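Local coordinates for protein membrane-bound lytic murein transglycosylase (Agrobacterium tumefaciens, PDB 2PNW) that probably cleaves the glycan strands of peptidoglycan as a lytic transglycosylase of the MltA family, leaving 1,6-anhydromuramyl ends, at residues 96-101 against 354-359; 106-111 against 173-178; 302-307 against 314-319. All blocks are in the same frame, centred on the assembly; numbering follows the deposited sequence. Where two conformers were deposited one is given.

Interaction 1: 96-101 against 354-359; sequences GFVTAF and NEADFY
G96, F97 and V98 run antiparallel to A356, E355 and N354, three successive bridges between strands whose short axes approach to 4.2 Å at 121°, a strongly twisted pair. V98 and N354 form a hydrogen-bonded pair: V98 N reaches N354 O at 2.8 Å, and N354 N returns to V98 O at 2.9 Å. At the other end A356 N bonds G96 O at 2.9 Å, standing 67° out of the carbonyl plane. Among the side chains, V98 CG1 is placed beside its own backbone N (chi1 -68°) and meets F358 CE1 at 3.7 Å, the two side chains crossing obliquely, while A356 CB fits against both valine methyls. I302 of the adjoining strand touches all three residues. N354 shares the face of V98 and A356, its ND2 bonded to T306. On the other face the F97 ring lies against the N354 backbone, CD1 3.4 Å from N354 O, with N354 N over one ring face. Water 1 accepts from G96 N and donates to D357 OD1 at 2.6 Å. The pairing joins the MltA-specific insert region to the 3D domain. Its chemistry is mixed: backbone bonds set the register, and a compact apolar cluster of V98, A356 and F358 packs beside them.

Interaction 2: 106-111 against 173-178; sequences LEVSAT and EIAWAR
W176 turns one face of its indole to E173 CB, 3.6 Å above the plane and offset toward the rim, and takes S109 O at its edge, in plane. A110 O approaches the same ring obliquely, 3.5 Å from W176 CZ3. Chi1 of -82° sets W176 CG beside the backbone N, and P112 and P119 also touch the side chain. The backbones form an antiparallel hydrogen-bonded pair: S109 N to W176 O and W176 N to S109 O are both 2.9 Å. V108 CB meets A175 CB at 3.7 Å and L106 CD2 meets A177 CB at 4.1 Å; I120 of strand 118-121 touches L106 and V108. Beyond this pair, water takes over. Water 2 donates to E107 O and accepts from R178 N. The E107 and R178 side chains run alongside each other in the same direction, their planar groups 66° apart, and the guanidinium also makes a cation-pi contact with W116. Within the MltA-specific insert, then, an apolar cluster of L106, V108, A175 and A177 lies beside the paired backbones, while water 3 bridges E107 OE1 and R178 NH1, whose charged atoms are 5.0 Å apart, so direct attraction is probably modest.

Interaction 3: 302-307 against 314-319; sequences IHAPTL and KPFARL
I302 and R318 exchange two backbone hydrogen bonds, I302 N to R318 O at 2.9 Å and R318 N to I302 O at 3.1 Å. A304 N adds a bond of 2.8 Å to F316 O. Further along, F316 N reaches L307 O, which can accept it because a type I turn from A304 to L307, closed by L307 N on A304 O, brings that carbonyl back toward the partner strand. CA-H...O contacts, such as A317 CA to I302 O at 3.2 Å, fill in between.

This is a beta hairpin, its strand axes antiparallel at 176°, within the 3D domain, a family of the double-psi beta-barrel clan; strand 353-363 pairs with its 299-304 arm.

Apolar contacts gather round F316, whose CG stands anti to the backbone N (chi1 -172°). I302 and L307 both lie alongside its side chain: I302 CB is at the ring edge, in plane, with I302 CG2 3.8 Å from F316 CE2, while L307 CD2 sits 3.8 Å from F316 CG. A304 CB packs on F316 CB, and I337 of strand 334-341 touches the F316 side chain.

Among flat and polar groups, the R318 guanidinium presents one face to F316 CE1, 3.3 Å above its centre, while NH1 bonds G284 O and NH2 forms a salt bridge with D311. Across the other face of the hairpin, H303 CD2 lies 3.9 Å from A317 CB.

Overall arrangement
Interactions 1 and 3 are neighbours, their centres about 9 Å apart, and meet where strand 353-363 lies beside strand 299-304: D357 N probably bonds H303 O, and N354 ND2 bonds T306 OG1. Interaction 2 shares strand 96-109 with interaction 1 but lies about 34 Å away between centres, on the opposite side of the chain's centre. All three are partly buried. Interaction 1 is nearest the chain's centre and joins the insert region to the 3D domain; interaction 2, the farthest out, stays within the insert and interaction 3 within the 3D domain. Backbone pairing shrinks to one firm bridge in interaction 2, where one water links the charged side chains and another the backbones, whereas in interaction 3 the arginine has direct protein partners.

Interaction 1: 96-101 against 354-359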
loop_
_atom_site.group_PDB
_atom_site.type_symbol
_atom_site.label_atom_id
_atom_site.label_comp_id
_atom_site.label_asym_id
_atom_site.label_seq_id
_atom_site.Cartn_x
_atom_site.Cartn_y
_atom_site.Cartn_z
ATOM N N GLY A 96 -8.116 8.832 -14.105
ATOM C CA GLY A 96 -7.461 8.182 -12.976
ATOM C C GLY A 96 -6.078 7.709 -13.384
ATOM O O GLY A 96 -5.694 7.803 -14.566
ATOM N N PHE A 97 -5.333 7.181 -12.412
ATOM C CA PHE A 97 -3.944 6.799 -12.636
ATOM C C PHE A 97 -3.531 5.660 -11.704
ATOM O O PHE A 97 -3.816 5.706 -10.500
ATOM C CB PHE A 97 -3.033 8.007 -12.408
ATOM C CG PHE A 97 -1.643 7.821 -12.941
ATOM C CD1 PHE A 97 -1.391 7.927 -14.313
ATOM C CD2 PHE A 97 -0.586 7.545 -12.082
ATOM C CE1 PHE A 97 -0.095 7.755 -14.819
ATOM C CE2 PHE A 97 0.717 7.378 -12.579
ATOM C CZ PHE A 97 0.952 7.480 -13.953
ATOM N N VAL A 98 -2.888 4.638 -12.268
ATOM C CA VAL A 98 -2.394 3.522 -11.458
ATOM C C VAL A 98 -0.891 3.316 -11.549
ATOM O O VAL A 98 -0.271 3.488 -12.619
ATOM C CB VAL A 98 -3.117 2.187 -11.735
ATOM C CG1 VAL A 98 -4.566 2.257 -11.258
ATOM C CG2 VAL A 98 -3.032 1.795 -13.240
ATOM N N THR A 99 -0.314 3.014 -10.387
ATOM C CA THR A 99 1.019 2.482 -10.299
ATOM C C THR A 99 0.887 1.097 -9.666
ATOM O O THR A 99 -0.245 0.567 -9.543
ATOM C CB THR A 99 1.953 3.433 -9.527
ATOM O OG1 THR A 99 1.370 3.762 -8.259
ATOM C CG2 THR A 99 2.163 4.747 -10.322
ATOM N N ALA A 100 2.005 0.480 -9.296
ATOM C CA ALA A 100 1.922 -0.856 -8.683
ATOM C C ALA A 100 2.924 -1.012 -7.560
ATOM O O ALA A 100 3.925 -0.279 -7.505
ATOM C CB ALA A 100 2.092 -1.963 -9.725
ATOM N N PHE A 101 2.660 -1.968 -6.671
ATOM C CA PHE A 101 3.569 -2.278 -5.574
ATOM C C PHE A 101 3.574 -3.783 -5.340
ATOM O O PHE A 101 2.763 -4.508 -5.934
ATOM C CB PHE A 101 3.219 -1.465 -4.300
ATOM C CG PHE A 101 1.998 -1.960 -3.539
ATOM C CD1 PHE A 101 2.140 -2.489 -2.255
ATOM C CD2 PHE A 101 0.724 -1.810 -4.054
ATOM C CE1 PHE A 101 0.997 -2.906 -1.509
ATOM C CE2 PHE A 101 -0.416 -2.209 -3.318
ATOM C CZ PHE A 101 -0.265 -2.771 -2.061
ATOM N N ASN A 354 0.143 4.096 -15.444
ATOM C CA ASN A 354 -0.844 4.064 -16.535
ATOM C C ASN A 354 -2.114 4.813 -16.195
ATOM O O ASN A 354 -2.567 4.808 -15.036
ATOM C CB ASN A 354 -1.235 2.627 -16.915
ATOM C CG ASN A 354 -0.097 1.832 -17.551
ATOM O OD1 ASN A 354 0.761 1.290 -16.856
ATOM N ND2 ASN A 354 -0.116 1.722 -18.871
ATOM N N GLU A 355 -2.697 5.450 -17.208
ATOM C CA GLU A 355 -4.018 6.053 -17.070
ATOM C C GLU A 355 -5.042 4.969 -16.810
ATOM O O GLU A 355 -4.912 3.849 -17.317
ATOM C CB GLU A 355 -4.406 6.796 -18.351
ATOM C CG GLU A 355 -3.819 8.165 -18.464
ATOM C CD GLU A 355 -4.275 8.855 -19.749
ATOM O OE1 GLU A 355 -5.485 9.171 -19.872
ATOM O OE2 GLU A 355 -3.420 9.063 -20.634
ATOM N N ALA A 356 -6.060 5.293 -16.015
ATOM C CA ALA A 356 -7.090 4.321 -15.667
ATOM C C ALA A 356 -8.412 4.990 -15.381
ATOM O O ALA A 356 -8.437 6.107 -14.896
ATOM C CB ALA A 356 -6.650 3.485 -14.436
ATOM N N ASP A 357 -9.510 4.295 -15.670
ATOM C CA ASP A 357 -10.833 4.732 -15.231
ATOM C C ASP A 357 -11.170 3.956 -13.956
ATOM O O ASP A 357 -11.047 2.726 -13.945
ATOM C CB ASP A 357 -11.899 4.456 -16.315
ATOM C CG ASP A 357 -11.759 5.382 -17.554
ATOM O OD1 ASP A 357 -11.179 6.484 -17.434
ATOM O OD2 ASP A 357 -12.245 4.995 -18.642
ATOM N N PHE A 358 -11.577 4.671 -12.905
ATOM C CA PHE A 358 -11.973 4.062 -11.616
ATOM C C PHE A 358 -13.491 4.019 -11.480
ATOM O O PHE A 358 -14.144 5.035 -11.680
ATOM C CB PHE A 358 -11.420 4.900 -10.451
ATOM C CG PHE A 358 -9.990 4.597 -10.093
ATOM C CD1 PHE A 358 -9.000 4.561 -11.069
ATOM C CD2 PHE A 358 -9.639 4.362 -8.766
ATOM C CE1 PHE A 358 -7.671 4.272 -10.740
ATOM C CE2 PHE A 358 -8.311 4.094 -8.410
ATOM C CZ PHE A 358 -7.325 4.042 -9.402
ATOM N N TYR A 359 -14.060 2.861 -11.142
ATOM C CA TYR A 359 -15.493 2.775 -10.832
ATOM C C TYR A 359 -15.599 2.143 -9.454
ATOM O O TYR A 359 -15.023 1.084 -9.229
ATOM C CB TYR A 359 -16.266 1.905 -11.843
ATOM C CG TYR A 359 -16.095 2.254 -13.310
ATOM C CD1 TYR A 359 -17.055 3.022 -13.979
ATOM C CD2 TYR A 359 -14.983 1.812 -14.028
ATOM C CE1 TYR A 359 -16.909 3.344 -15.323
ATOM C CE2 TYR A 359 -14.813 2.139 -15.386
ATOM C CZ TYR A 359 -15.790 2.902 -16.026
ATOM O OH TYR A 359 -15.651 3.201 -17.379
HETATM O O HOH W 1 -10.789 8.268 -15.548
#

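Interaction 2: 106-111 against 173-178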
loop_
_atom_site.group_PDB
_atom_site.type_symbol
_atom_site.label_atom_id
_atom_site.label_comp_id
_atom_site.label_asym_id
_atom_site.label_seq_id
_atom_site.Cartn_x
_atom_site.Cartn_y
_atom_site.Cartn_z
ATOM N N LEU A 106 13.621 -10.194 0.693
ATOM C CA LEU A 106 14.864 -9.549 1.082
ATOM C C LEU A 106 15.766 -10.521 1.823
ATOM O O LEU A 106 15.373 -11.070 2.857
ATOM C CB LEU A 106 14.562 -8.342 1.976
ATOM C CG LEU A 106 15.732 -7.455 2.433
ATOM C CD1 LEU A 106 16.379 -6.718 1.249
ATOM C CD2 LEU A 106 15.293 -6.456 3.494
ATOM N N GLU A 107 16.980 -10.738 1.299
ATOM C CA GLU A 107 17.986 -11.529 1.996
ATOM C C GLU A 107 18.461 -10.831 3.253
ATOM O O GLU A 107 18.829 -9.635 3.219
ATOM C CB GLU A 107 19.204 -11.801 1.083
ATOM C CG GLU A 107 18.858 -12.718 -0.093
ATOM C CD GLU A 107 20.053 -12.971 -1.019
ATOM O OE1 GLU A 107 21.178 -12.456 -0.754
ATOM O OE2 GLU A 107 19.850 -13.684 -2.024
ATOM N N VAL A 108 18.495 -11.590 4.351
ATOM C CA VAL A 108 18.943 -11.080 5.643
ATOM C C VAL A 108 19.762 -12.097 6.412
ATOM O O VAL A 108 19.858 -13.261 5.994
ATOM C CB VAL A 108 17.734 -10.633 6.530
ATOM C CG1 VAL A 108 16.930 -9.540 5.808
ATOM C CG2 VAL A 108 16.824 -11.833 6.868
ATOM N N SER A 109 20.352 -11.638 7.514
ATOM C CA SER A 109 21.007 -12.476 8.475
ATOM C C SER A 109 20.568 -12.109 9.891
ATOM O O SER A 109 20.217 -10.950 10.198
ATOM C CB SER A 109 22.532 -12.347 8.363
ATOM O OG SER A 109 23.168 -13.131 9.362
ATOM N N ALA A 110 20.599 -13.102 10.768
ATOM C CA ALA A 110 20.298 -12.874 12.183
ATOM C C ALA A 110 21.507 -12.261 12.903
ATOM O O ALA A 110 21.381 -11.756 14.010
ATOM C CB ALA A 110 19.884 -14.202 12.859
ATOM N N THR A 111 22.664 -12.313 12.252
ATOM C CA THR A 111 23.907 -11.843 12.855
ATOM C C THR A 111 24.587 -10.790 11.978
ATOM O O THR A 111 24.811 -10.995 10.779
ATOM C CB THR A 111 24.903 -13.002 13.107
ATOM O OG1 THR A 111 25.194 -13.652 11.866
ATOM C CG2 THR A 111 24.332 -14.020 14.096
ATOM N N GLU A 173 16.686 -4.722 16.535
ATOM C CA GLU A 173 16.807 -5.251 15.183
ATOM C C GLU A 173 16.006 -6.545 15.048
ATOM O O GLU A 173 16.062 -7.408 15.945
ATOM C CB GLU A 173 18.295 -5.518 14.828
ATOM C CG GLU A 173 19.227 -4.283 15.003
ATOM C CD GLU A 173 19.782 -4.080 16.404
ATOM O OE1 GLU A 173 19.528 -4.926 17.319
ATOM O OE2 GLU A 173 20.461 -3.035 16.610
ATOM N N ILE A 174 15.267 -6.653 13.951
ATOM C CA ILE A 174 14.604 -7.895 13.517
ATOM C C ILE A 174 15.619 -8.789 12.786
ATOM O O ILE A 174 15.649 -10.000 12.994
ATOM C CB ILE A 174 13.418 -7.558 12.581
ATOM C CG1 ILE A 174 12.353 -6.735 13.338
ATOM C CG2 ILE A 174 12.778 -8.841 11.944
ATOM C CD1 ILE A 174 11.305 -6.081 12.443
ATOM N N ALA A 175 16.450 -8.169 11.946
ATOM C CA ALA A 175 17.475 -8.839 11.136
ATOM C C ALA A 175 18.354 -7.764 10.489
ATOM O O ALA A 175 18.080 -6.571 10.654
ATOM C CB ALA A 175 16.834 -9.737 10.040
ATOM N N TRP A 176 19.379 -8.197 9.740
ATOM C CA TRP A 176 20.301 -7.301 9.041
ATOM C C TRP A 176 20.335 -7.644 7.572
ATOM O O TRP A 176 20.542 -8.799 7.212
ATOM C CB TRP A 176 21.725 -7.439 9.602
ATOM C CG TRP A 176 21.971 -6.657 10.836
ATOM C CD1 TRP A 176 22.499 -5.381 10.915
ATOM C CD2 TRP A 176 21.719 -7.068 12.172
ATOM N NE1 TRP A 176 22.582 -4.987 12.223
ATOM C CE2 TRP A 176 22.115 -6.009 13.014
ATOM C CE3 TRP A 176 21.205 -8.234 12.739
ATOM C CZ2 TRP A 176 22.022 -6.083 14.388
ATOM C CZ3 TRP A 176 21.084 -8.302 14.101
ATOM C CH2 TRP A 176 21.480 -7.231 14.918
ATOM N N ALA A 177 20.129 -6.644 6.722
ATOM C CA ALA A 177 20.169 -6.813 5.263
ATOM C C ALA A 177 21.597 -6.521 4.763
ATOM O O ALA A 177 22.413 -5.959 5.491
ATOM C CB ALA A 177 19.170 -5.860 4.606
ATOM N N ARG A 178 21.888 -6.905 3.527
ATOM C CA ARG A 178 23.209 -6.637 2.927
ATOM C C ARG A 178 23.135 -5.602 1.826
ATOM O O ARG A 178 24.184 -5.186 1.312
ATOM C CB ARG A 178 23.849 -7.926 2.367
ATOM C CG ARG A 178 23.031 -8.611 1.293
ATOM C CD ARG A 178 23.742 -9.890 0.771
ATOM N NE ARG A 178 25.067 -9.546 0.266
ATOM C CZ ARG A 178 26.079 -10.399 0.117
ATOM N NH1 ARG A 178 25.933 -11.685 0.430
ATOM N NH2 ARG A 178 27.247 -9.951 -0.351
HETATM O O HOH W 2 19.730 -7.699 1.734
HETATM O O HOH W 3 23.606 -13.420 0.235
#

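Interaction 3: 302-307 against 314-319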
loop_
_atom_site.group_PDB
_atom_site.type_symbol
_atom_site.label_atom_id
_atom_site.label_comp_id
_atom_site.label_asym_id
_atom_site.label_seq_id
_atom_site.Cartn_x
_atom_site.Cartn_y
_atom_site.Cartn_z
ATOM N N ILE A 302 -11.295 -1.407 -12.079
ATOM C CA ILE A 302 -10.239 -0.571 -12.626
ATOM C C ILE A 302 -10.039 -0.957 -14.080
ATOM O O ILE A 302 -9.836 -2.132 -14.386
ATOM C CB ILE A 302 -8.907 -0.725 -11.832
ATOM C CG1 ILE A 302 -9.118 -0.415 -10.331
ATOM C CG2 ILE A 302 -7.784 0.115 -12.460
ATOM C CD1 ILE A 302 -9.640 0.974 -10.065
ATOM N N HIS A 303 -10.148 0.029 -14.967
ATOM C CA HIS A 303 -9.972 -0.193 -16.401
ATOM C C HIS A 303 -8.780 0.629 -16.890
ATOM O O HIS A 303 -8.848 1.861 -16.917
ATOM C CB HIS A 303 -11.246 0.191 -17.172
ATOM C CG HIS A 303 -11.132 0.002 -18.653
ATOM N ND1 HIS A 303 -11.541 0.959 -19.559
ATOM C CD2 HIS A 303 -10.638 -1.023 -19.386
ATOM C CE1 HIS A 303 -11.315 0.527 -20.789
ATOM N NE2 HIS A 303 -10.763 -0.671 -20.713
ATOM N N ALA A 304 -7.696 -0.060 -17.258
ATOM C CA ALA A 304 -6.457 0.600 -17.680
ATOM C C ALA A 304 -6.010 -0.042 -18.978
ATOM O O ALA A 304 -5.149 -0.925 -18.971
ATOM C CB ALA A 304 -5.360 0.482 -16.597
ATOM N N PRO A 305 -6.619 0.382 -20.100
ATOM C CA PRO A 305 -6.416 -0.331 -21.359
ATOM C C PRO A 305 -4.970 -0.295 -21.887
ATOM O O PRO A 305 -4.556 -1.241 -22.551
ATOM C CB PRO A 305 -7.406 0.358 -22.313
ATOM C CG PRO A 305 -7.593 1.708 -21.762
ATOM C CD PRO A 305 -7.535 1.529 -20.264
ATOM N N THR A 306 -4.206 0.747 -21.575
ATOM C CA THR A 306 -2.773 0.779 -21.952
ATOM C C THR A 306 -1.898 -0.166 -21.109
ATOM O O THR A 306 -0.728 -0.405 -21.438
ATOM C CB THR A 306 -2.165 2.208 -21.919
ATOM O OG1 THR A 306 -2.171 2.728 -20.580
ATOM C CG2 THR A 306 -2.914 3.154 -22.843
ATOM N N LEU A 307 -2.463 -0.700 -20.023
ATOM C CA LEU A 307 -1.726 -1.616 -19.149
ATOM C C LEU A 307 -2.010 -3.052 -19.555
ATOM O O LEU A 307 -3.102 -3.581 -19.295
ATOM C CB LEU A 307 -2.122 -1.380 -17.690
ATOM C CG LEU A 307 -1.524 -2.262 -16.588
ATOM C CD1 LEU A 307 -0.006 -2.168 -16.537
ATOM C CD2 LEU A 307 -2.149 -1.835 -15.246
ATOM N N LYS A 314 -3.311 -8.503 -22.880
ATOM C CA LYS A 314 -4.692 -7.993 -22.869
ATOM C C LYS A 314 -4.829 -6.776 -21.934
ATOM O O LYS A 314 -4.037 -6.633 -21.006
ATOM C CB LYS A 314 -5.658 -9.093 -22.434
ATOM C CG LYS A 314 -5.841 -10.239 -23.428
ATOM C CD LYS A 314 -6.903 -11.188 -22.892
ATOM C CE LYS A 314 -7.128 -12.393 -23.781
ATOM N NZ LYS A 314 -8.192 -13.277 -23.192
ATOM N N PRO A 315 -5.819 -5.887 -22.188
ATOM C CA PRO A 315 -6.017 -4.740 -21.310
ATOM C C PRO A 315 -6.413 -5.120 -19.877
ATOM O O PRO A 315 -7.155 -6.079 -19.660
ATOM C CB PRO A 315 -7.146 -3.960 -21.989
ATOM C CG PRO A 315 -7.827 -4.942 -22.876
ATOM C CD PRO A 315 -6.761 -5.874 -23.323
ATOM N N PHE A 316 -5.893 -4.362 -18.918
ATOM C CA PHE A 316 -6.232 -4.519 -17.505
ATOM C C PHE A 316 -7.665 -4.032 -17.281
ATOM O O PHE A 316 -7.980 -2.872 -17.544
ATOM C CB PHE A 316 -5.243 -3.675 -16.676
ATOM C CG PHE A 316 -5.347 -3.885 -15.182
ATOM C CD1 PHE A 316 -4.495 -4.776 -14.544
ATOM C CD2 PHE A 316 -6.275 -3.174 -14.417
ATOM C CE1 PHE A 316 -4.560 -4.979 -13.157
ATOM C CE2 PHE A 316 -6.346 -3.372 -13.019
ATOM C CZ PHE A 316 -5.480 -4.282 -12.401
ATOM N N ALA A 317 -8.533 -4.919 -16.814
ATOM C CA ALA A 317 -9.916 -4.562 -16.504
ATOM C C ALA A 317 -10.445 -5.557 -15.491
ATOM O O ALA A 317 -10.904 -6.636 -15.863
ATOM C CB ALA A 317 -10.795 -4.572 -17.781
ATOM N N ARG A 318 -10.390 -5.197 -14.208
ATOM C CA ARG A 318 -10.761 -6.156 -13.171
ATOM C C ARG A 318 -11.310 -5.480 -11.937
ATOM O O ARG A 318 -11.031 -4.310 -11.680
ATOM C CB ARG A 318 -9.575 -7.064 -12.799
ATOM C CG ARG A 318 -8.404 -6.377 -12.165
ATOM C CD ARG A 318 -7.273 -7.366 -11.865
ATOM N NE ARG A 318 -6.502 -7.736 -13.062
ATOM C CZ ARG A 318 -5.277 -8.274 -13.030
ATOM N NH1 ARG A 318 -4.668 -8.507 -11.868
ATOM N NH2 ARG A 318 -4.650 -8.582 -14.163
ATOM N N LEU A 319 -12.124 -6.230 -11.208
ATOM C CA LEU A 319 -12.645 -5.807 -9.913
ATOM C C LEU A 319 -11.638 -6.100 -8.817
ATOM O O LEU A 319 -11.083 -7.207 -8.742
ATOM C CB LEU A 319 -13.950 -6.528 -9.610
ATOM C CG LEU A 319 -14.756 -5.993 -8.407
ATOM C CD1 LEU A 319 -15.185 -4.519 -8.624
ATOM C CD2 LEU A 319 -15.959 -6.864 -8.183
#